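Putative protein-disulfide isomerase (Pseudomonas syringae pv. tomato, PDB 3GN3) is of unknown function but is a putative protein-disulfide isomerase of the DsbA family, so may act in thiol-disulfide chemistry. Local coordinates at residues 24-34 with 87-98. Residues are numbered along the deposited sequence; the frame is centred on the assembly and turned at random.
Sequences PTCPFSVKAFF and MTAVASHREEFE
With chi1 at -164° and a bend at chi3 (59°), Arg94 lays its guanidinium beside the turn that leads into helix 27-33, while Phe33, its CG trans to the backbone N (chi1 172°), swings its ring against the C-terminal part of helix 79-92. Arg94 NH1 donates to Thr25 O at 2.9 Å. The acceptor lies close to the guanidinium plane, and Pro27 CD rests over one face of the same group. Further back along the arginine, CD comes 3.7 Å from CG2 of Val30, and both methyls of that valine rest on Ala91. Thr25 sets CG2 3.6 Å from Val90 CG1; its hydroxyl instead bonds to Glu23 and His60. Phe33 CZ lies 3.7 Å from Met87 CB, and Met87 SD makes an oblique Met-aromatic contact 5.1 Å from that ring's centroid. Thr88 OG1, bonded to Lys84 O, sits at the edge of the Phe33 ring, and Phe34 CE2 packs 3.7 Å from Ala91 CB. A water donates to both Pro24 O and Met87 O. The contact joins the loop before helix 27-33 and one flank of that helix to the end of helix 79-92 and the turn after it, in the helical insertion of the thioredoxin-like fold. Cys26, the N-cap residue of helix 27-33, accepts from Ser29 N through SG (3.3 Å) and opens a Cys-Pro-Phe-Ser sequence, with Ser29 where DsbA relatives carry the second cysteine of Cys-X-X-Cys. Apolar packing joins the helices, whereas one arginine bond and one water satisfy carbonyls of the Pro24-Thr25 turn, consistent with a fixed backbone just ahead of the cysteine.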
ATOM      1  N   PRO A  24     -20.046  -7.912   0.157  1.00 34.78           N
ATOM      2  CA  PRO A  24     -21.280  -8.692  -0.121  1.00 35.04           C
ATOM      3  C   PRO A  24     -22.587  -7.897  -0.139  1.00 34.87           C
ATOM      4  O   PRO A  24     -23.554  -8.337  -0.779  1.00 35.11           O
ATOM      5  CB  PRO A  24     -21.324  -9.728   1.014  1.00 35.19           C
ATOM      6  CG  PRO A  24     -19.930  -9.709   1.620  1.00 35.55           C
ATOM      7  CD  PRO A  24     -19.387  -8.339   1.404  1.00 34.66           C
ATOM      8  N   THR A  25     -22.627  -6.754   0.543  1.00 34.52           N
ATOM      9  CA  THR A  25     -23.844  -5.933   0.565  1.00 34.43           C
ATOM     10  C   THR A  25     -23.696  -4.613  -0.191  1.00 34.37           C
ATOM     11  O   THR A  25     -24.470  -3.674   0.034  1.00 34.69           O
ATOM     12  CB  THR A  25     -24.333  -5.622   2.013  1.00 34.41           C
ATOM     13  OG1 THR A  25     -23.318  -4.901   2.729  1.00 34.72           O
ATOM     14  CG2 THR A  25     -24.671  -6.887   2.757  1.00 33.73           C
ATOM     15  N   CYS A  26     -22.704  -4.527  -1.069  1.00 34.12           N
ATOM     16  CA  CYS A  26     -22.476  -3.299  -1.834  1.00 33.82           C
ATOM     17  C   CYS A  26     -23.130  -3.415  -3.212  1.00 33.50           C
ATOM     18  O   CYS A  26     -22.934  -4.401  -3.909  1.00 33.12           O
ATOM     19  CB  CYS A  26     -20.979  -3.016  -1.922  1.00 33.80           C
ATOM     20  SG  CYS A  26     -20.375  -2.153  -3.422  1.00 35.48           S
ATOM     21  N   PRO A  27     -23.917  -2.404  -3.610  1.00 33.75           N
ATOM     22  CA  PRO A  27     -24.696  -2.501  -4.868  1.00 33.67           C
ATOM     23  C   PRO A  27     -23.829  -2.769  -6.108  1.00 34.08           C
ATOM     24  O   PRO A  27     -24.200  -3.592  -6.969  1.00 34.32           O
ATOM     25  CB  PRO A  27     -25.394  -1.135  -4.973  1.00 33.17           C
ATOM     26  CG  PRO A  27     -24.666  -0.228  -4.021  1.00 33.41           C
ATOM     27  CD  PRO A  27     -24.110  -1.106  -2.930  1.00 33.85           C
ATOM     28  N   PHE A  28     -22.675  -2.102  -6.181  1.00 34.07           N
ATOM     29  CA  PHE A  28     -21.766  -2.249  -7.316  1.00 33.79           C
ATOM     30  C   PHE A  28     -21.111  -3.606  -7.294  1.00 33.74           C
ATOM     31  O   PHE A  28     -20.887  -4.215  -8.359  1.00 33.54           O
ATOM     32  CB  PHE A  28     -20.722  -1.124  -7.320  1.00 33.96           C
ATOM     33  CG  PHE A  28     -21.326   0.248  -7.186  1.00 34.46           C
ATOM     34  CD1 PHE A  28     -21.955   0.855  -8.281  1.00 36.11           C
ATOM     35  CD2 PHE A  28     -21.303   0.914  -5.964  1.00 35.10           C
ATOM     36  CE1 PHE A  28     -22.546   2.138  -8.165  1.00 36.91           C
ATOM     37  CE2 PHE A  28     -21.880   2.188  -5.824  1.00 37.01           C
ATOM     38  CZ  PHE A  28     -22.510   2.803  -6.939  1.00 36.80           C
ATOM     39  N   SER A  29     -20.810  -4.080  -6.078  1.00 33.72           N
ATOM     40  CA  SER A  29     -20.234  -5.410  -5.882  1.00 33.80           C
ATOM     41  C   SER A  29     -21.185  -6.488  -6.369  1.00 33.43           C
ATOM     42  O   SER A  29     -20.779  -7.357  -7.129  1.00 33.63           O
ATOM     43  CB  SER A  29     -19.849  -5.649  -4.423  1.00 34.14           C
ATOM     44  OG  SER A  29     -18.725  -4.870  -4.065  1.00 35.83           O
ATOM     45  N   VAL A  30     -22.445  -6.402  -5.948  1.00 33.59           N
ATOM     46  CA  VAL A  30     -23.529  -7.301  -6.381  1.00 34.03           C
ATOM     47  C   VAL A  30     -23.631  -7.375  -7.919  1.00 34.66           C
ATOM     48  O   VAL A  30     -23.624  -8.463  -8.507  1.00 34.66           O
ATOM     49  CB  VAL A  30     -24.890  -6.861  -5.745  1.00 34.08           C
ATOM     50  CG1 VAL A  30     -26.073  -7.556  -6.419  1.00 33.59           C
ATOM     51  CG2 VAL A  30     -24.881  -7.112  -4.235  1.00 32.47           C
ATOM     52  N   LYS A  31     -23.696  -6.208  -8.554  1.00 35.10           N
ATOM     53  CA  LYS A  31     -23.673  -6.092 -10.002  1.00 35.62           C
ATOM     54  C   LYS A  31     -22.486  -6.881 -10.609  1.00 35.65           C
ATOM     55  O   LYS A  31     -22.679  -7.717 -11.500  1.00 35.80           O
ATOM     56  CB  LYS A  31     -23.634  -4.614 -10.364  1.00 35.95           C
ATOM     57  CG  LYS A  31     -24.025  -4.269 -11.765  1.00 38.97           C
ATOM     58  CD  LYS A  31     -24.849  -2.975 -11.718  1.00 45.41           C
ATOM     59  CE  LYS A  31     -24.540  -2.041 -12.876  1.00 49.31           C
ATOM     60  NZ  LYS A  31     -23.207  -1.345 -12.663  1.00 52.96           N
ATOM     61  N   ALA A  32     -21.268  -6.650 -10.117  1.00 35.45           N
ATOM     62  CA  ALA A  32     -20.109  -7.400 -10.624  1.00 35.24           C
ATOM     63  C   ALA A  32     -20.209  -8.891 -10.288  1.00 35.26           C
ATOM     64  O   ALA A  32     -19.803  -9.752 -11.087  1.00 35.14           O
ATOM     65  CB  ALA A  32     -18.786  -6.805 -10.099  1.00 34.80           C
ATOM     66  N   PHE A  33     -20.762  -9.190  -9.113  1.00 35.16           N
ATOM     67  CA  PHE A  33     -20.872 -10.569  -8.652  1.00 35.84           C
ATOM     68  C   PHE A  33     -21.709 -11.400  -9.628  1.00 36.08           C
ATOM     69  O   PHE A  33     -21.275 -12.452 -10.099  1.00 35.72           O
ATOM     70  CB  PHE A  33     -21.473 -10.619  -7.238  1.00 35.90           C
ATOM     71  CG  PHE A  33     -21.799 -12.008  -6.769  1.00 35.42           C
ATOM     72  CD1 PHE A  33     -20.784 -12.891  -6.419  1.00 34.65           C
ATOM     73  CD2 PHE A  33     -23.128 -12.438  -6.707  1.00 35.68           C
ATOM     74  CE1 PHE A  33     -21.082 -14.182  -5.985  1.00 35.50           C
ATOM     75  CE2 PHE A  33     -23.443 -13.736  -6.264  1.00 36.13           C
ATOM     76  CZ  PHE A  33     -22.421 -14.609  -5.907  1.00 35.23           C
ATOM     77  N   PHE A  34     -22.903 -10.902  -9.929  1.00 36.59           N
ATOM     78  CA  PHE A  34     -23.771 -11.515 -10.929  1.00 37.56           C
ATOM     79  C   PHE A  34     -23.225 -11.553 -12.374  1.00 38.16           C
ATOM     80  O   PHE A  34     -23.899 -12.065 -13.258  1.00 39.27           O
ATOM     81  CB  PHE A  34     -25.176 -10.892 -10.893  1.00 37.28           C
ATOM     82  CG  PHE A  34     -25.996 -11.304  -9.690  1.00 37.40           C
ATOM     83  CD1 PHE A  34     -26.249 -12.657  -9.422  1.00 38.52           C
ATOM     84  CD2 PHE A  34     -26.530 -10.348  -8.835  1.00 36.61           C
ATOM     85  CE1 PHE A  34     -27.009 -13.048  -8.303  1.00 37.96           C
ATOM     86  CE2 PHE A  34     -27.293 -10.732  -7.715  1.00 37.40           C
ATOM     87  CZ  PHE A  34     -27.531 -12.088  -7.456  1.00 37.00           C
ATOM     88  N   MET A  87     -23.365 -15.776  -0.652  1.00 31.68           N
ATOM     89  CA  MET A  87     -23.188 -14.490  -1.389  1.00 31.34           C
ATOM     90  C   MET A  87     -24.411 -14.190  -2.267  1.00 31.63           C
ATOM     91  O   MET A  87     -24.939 -13.078  -2.231  1.00 31.41           O
ATOM     92  CB  MET A  87     -21.887 -14.442  -2.203  1.00 30.65           C
ATOM     93  CG  MET A  87     -20.634 -14.412  -1.333  1.00 28.68           C
ATOM     94  SD  MET A  87     -19.151 -13.939  -2.219  1.00 23.45           S
ATOM     95  CE  MET A  87     -18.316 -15.444  -2.434  1.00 25.99           C
ATOM     96  N   THR A  88     -24.890 -15.204  -2.998  1.00 31.76           N
ATOM     97  CA  THR A  88     -26.091 -15.065  -3.827  1.00 31.88           C
ATOM     98  C   THR A  88     -27.319 -14.672  -3.009  1.00 32.70           C
ATOM     99  O   THR A  88     -28.083 -13.792  -3.417  1.00 33.26           O
ATOM    100  CB  THR A  88     -26.418 -16.357  -4.614  1.00 31.94           C
ATOM    101  OG1 THR A  88     -25.271 -16.768  -5.375  1.00 31.07           O
ATOM    102  CG2 THR A  88     -27.633 -16.138  -5.534  1.00 29.61           C
ATOM    103  N   ALA A  89     -27.517 -15.317  -1.857  1.00 33.17           N
ATOM    104  CA  ALA A  89     -28.684 -14.995  -1.019  1.00 33.55           C
ATOM    105  C   ALA A  89     -28.622 -13.554  -0.498  1.00 33.90           C
ATOM    106  O   ALA A  89     -29.644 -12.837  -0.497  1.00 34.45           O
ATOM    107  CB  ALA A  89     -28.837 -16.001   0.122  1.00 33.35           C
ATOM    108  N   VAL A  90     -27.427 -13.124  -0.078  1.00 33.92           N
ATOM    109  CA  VAL A  90     -27.232 -11.736   0.383  1.00 33.90           C
ATOM    110  C   VAL A  90     -27.428 -10.766  -0.792  1.00 34.14           C
ATOM    111  O   VAL A  90     -28.220  -9.821  -0.710  1.00 33.54           O
ATOM    112  CB  VAL A  90     -25.845 -11.537   1.092  1.00 33.77           C
ATOM    113  CG1 VAL A  90     -25.580 -10.067   1.385  1.00 32.79           C
ATOM    114  CG2 VAL A  90     -25.783 -12.347   2.384  1.00 33.22           C
ATOM    115  N   ALA A  91     -26.731 -11.041  -1.893  1.00 34.79           N
ATOM    116  CA  ALA A  91     -26.834 -10.240  -3.118  1.00 35.52           C
ATOM    117  C   ALA A  91     -28.282 -10.021  -3.591  1.00 36.29           C
ATOM    118  O   ALA A  91     -28.676  -8.879  -3.842  1.00 36.38           O
ATOM    119  CB  ALA A  91     -25.987 -10.848  -4.215  1.00 35.05           C
ATOM    120  N   SER A  92     -29.067 -11.102  -3.680  1.00 37.04           N
ATOM    121  CA  SER A  92     -30.489 -11.034  -4.077  1.00 38.22           C
ATOM    122  C   SER A  92     -31.369 -10.213  -3.157  1.00 38.79           C
ATOM    123  O   SER A  92     -32.348  -9.630  -3.601  1.00 38.75           O
ATOM    124  CB  SER A  92     -31.091 -12.420  -4.133  1.00 38.30           C
ATOM    125  OG  SER A  92     -30.322 -13.247  -4.969  1.00 40.75           O
ATOM    126  N   HIS A  93     -31.045 -10.205  -1.869  1.00 39.84           N
ATOM    127  CA  HIS A  93     -31.800  -9.431  -0.886  1.00 40.69           C
ATOM    128  C   HIS A  93     -30.885  -8.378  -0.249  1.00 41.20           C
ATOM    129  O   HIS A  93     -30.905  -8.178   0.969  1.00 41.54           O
ATOM    130  CB  HIS A  93     -32.357 -10.365   0.187  1.00 40.68           C
ATOM    131  CG  HIS A  93     -33.258 -11.435  -0.347  1.00 42.05           C
ATOM    132  ND1 HIS A  93     -32.790 -12.670  -0.749  1.00 41.71           N
ATOM    133  CD2 HIS A  93     -34.601 -11.457  -0.537  1.00 41.15           C
ATOM    134  CE1 HIS A  93     -33.808 -13.409  -1.152  1.00 41.72           C
ATOM    135  NE2 HIS A  93     -34.917 -12.697  -1.032  1.00 42.13           N
ATOM    136  N   ARG A  94     -30.082  -7.718  -1.081  1.00 41.70           N
ATOM    137  CA  ARG A  94     -29.032  -6.825  -0.617  1.00 42.47           C
ATOM    138  C   ARG A  94     -29.558  -5.808   0.377  1.00 43.42           C
ATOM    139  O   ARG A  94     -29.045  -5.667   1.503  1.00 43.26           O
ATOM    140  CB  ARG A  94     -28.369  -6.117  -1.796  1.00 41.96           C
ATOM    141  CG  ARG A  94     -27.053  -5.497  -1.426  1.00 41.50           C
ATOM    142  CD  ARG A  94     -26.660  -4.404  -2.374  1.00 40.59           C
ATOM    143  NE  ARG A  94     -27.663  -3.347  -2.403  1.00 41.52           N
ATOM    144  CZ  ARG A  94     -27.783  -2.390  -1.490  1.00 40.45           C
ATOM    145  NH1 ARG A  94     -26.965  -2.340  -0.454  1.00 41.03           N
ATOM    146  NH2 ARG A  94     -28.735  -1.492  -1.610  1.00 40.07           N
ATOM    147  N   GLU A  95     -30.613  -5.125  -0.028  1.00 44.35           N
ATOM    148  CA  GLU A  95     -31.156  -4.072   0.772  1.00 45.93           C
ATOM    149  C   GLU A  95     -31.488  -4.527   2.193  1.00 46.23           C
ATOM    150  O   GLU A  95     -31.316  -3.770   3.138  1.00 46.93           O
ATOM    151  CB  GLU A  95     -32.371  -3.529   0.090  1.00 46.38           C
ATOM    152  CG  GLU A  95     -32.722  -2.173   0.568  1.00 51.18           C
ATOM    153  CD  GLU A  95     -33.631  -1.481  -0.405  1.00 57.97           C
ATOM    154  OE1 GLU A  95     -33.161  -0.487  -1.012  1.00 60.73           O
ATOM    155  OE2 GLU A  95     -34.792  -1.946  -0.584  1.00 60.14           O
ATOM    156  N   GLU A  96     -31.948  -5.766   2.343  1.00 46.50           N
ATOM    157  CA  GLU A  96     -32.342  -6.294   3.649  1.00 46.41           C
ATOM    158  C   GLU A  96     -31.165  -6.569   4.574  1.00 45.81           C
ATOM    159  O   GLU A  96     -31.357  -6.875   5.745  1.00 45.65           O
ATOM    160  CB  GLU A  96     -33.091  -7.603   3.480  1.00 46.64           C
ATOM    161  CG  GLU A  96     -34.512  -7.494   2.979  1.00 48.63           C
ATOM    162  CD  GLU A  96     -34.989  -8.853   2.476  1.00 51.48           C
ATOM    163  OE1 GLU A  96     -35.043  -9.806   3.295  1.00 50.23           O
ATOM    164  OE2 GLU A  96     -35.268  -8.965   1.254  1.00 54.03           O
ATOM    165  N   PHE A  97     -29.955  -6.523   4.039  1.00 45.18           N
ATOM    166  CA  PHE A  97     -28.774  -6.751   4.848  1.00 44.40           C
ATOM    167  C   PHE A  97     -27.933  -5.468   4.941  1.00 44.30           C
ATOM    168  O   PHE A  97     -26.730  -5.523   5.179  1.00 44.20           O
ATOM    169  CB  PHE A  97     -27.948  -7.880   4.254  1.00 44.06           C
ATOM    170  CG  PHE A  97     -28.603  -9.225   4.327  1.00 43.85           C
ATOM    171  CD1 PHE A  97     -28.579  -9.965   5.513  1.00 42.86           C
ATOM    172  CD2 PHE A  97     -29.212  -9.781   3.192  1.00 44.17           C
ATOM    173  CE1 PHE A  97     -29.167 -11.227   5.586  1.00 42.45           C
ATOM    174  CE2 PHE A  97     -29.799 -11.045   3.241  1.00 43.43           C
ATOM    175  CZ  PHE A  97     -29.776 -11.776   4.445  1.00 42.96           C
ATOM    176  N   GLU A  98     -28.565  -4.313   4.734  1.00 43.97           N
ATOM    177  CA  GLU A  98     -27.848  -3.050   4.816  1.00 43.46           C
ATOM    178  C   GLU A  98     -28.655  -2.023   5.595  1.00 43.01           C
ATOM    179  O   GLU A  98     -29.634  -2.389   6.265  1.00 43.06           O
ATOM    180  CB  GLU A  98     -27.433  -2.556   3.430  1.00 43.66           C
ATOM    181  CG  GLU A  98     -25.911  -2.338   3.291  1.00 45.06           C
ATOM    182  CD  GLU A  98     -25.335  -1.297   4.293  1.00 47.12           C
ATOM    183  OE1 GLU A  98     -25.022  -1.643   5.465  1.00 46.56           O
ATOM    184  OE2 GLU A  98     -25.174  -0.129   3.890  1.00 47.53           O
TER
HETATM  185  O   HOH W   1     -23.266 -10.856  -1.493  1.00 34.33           O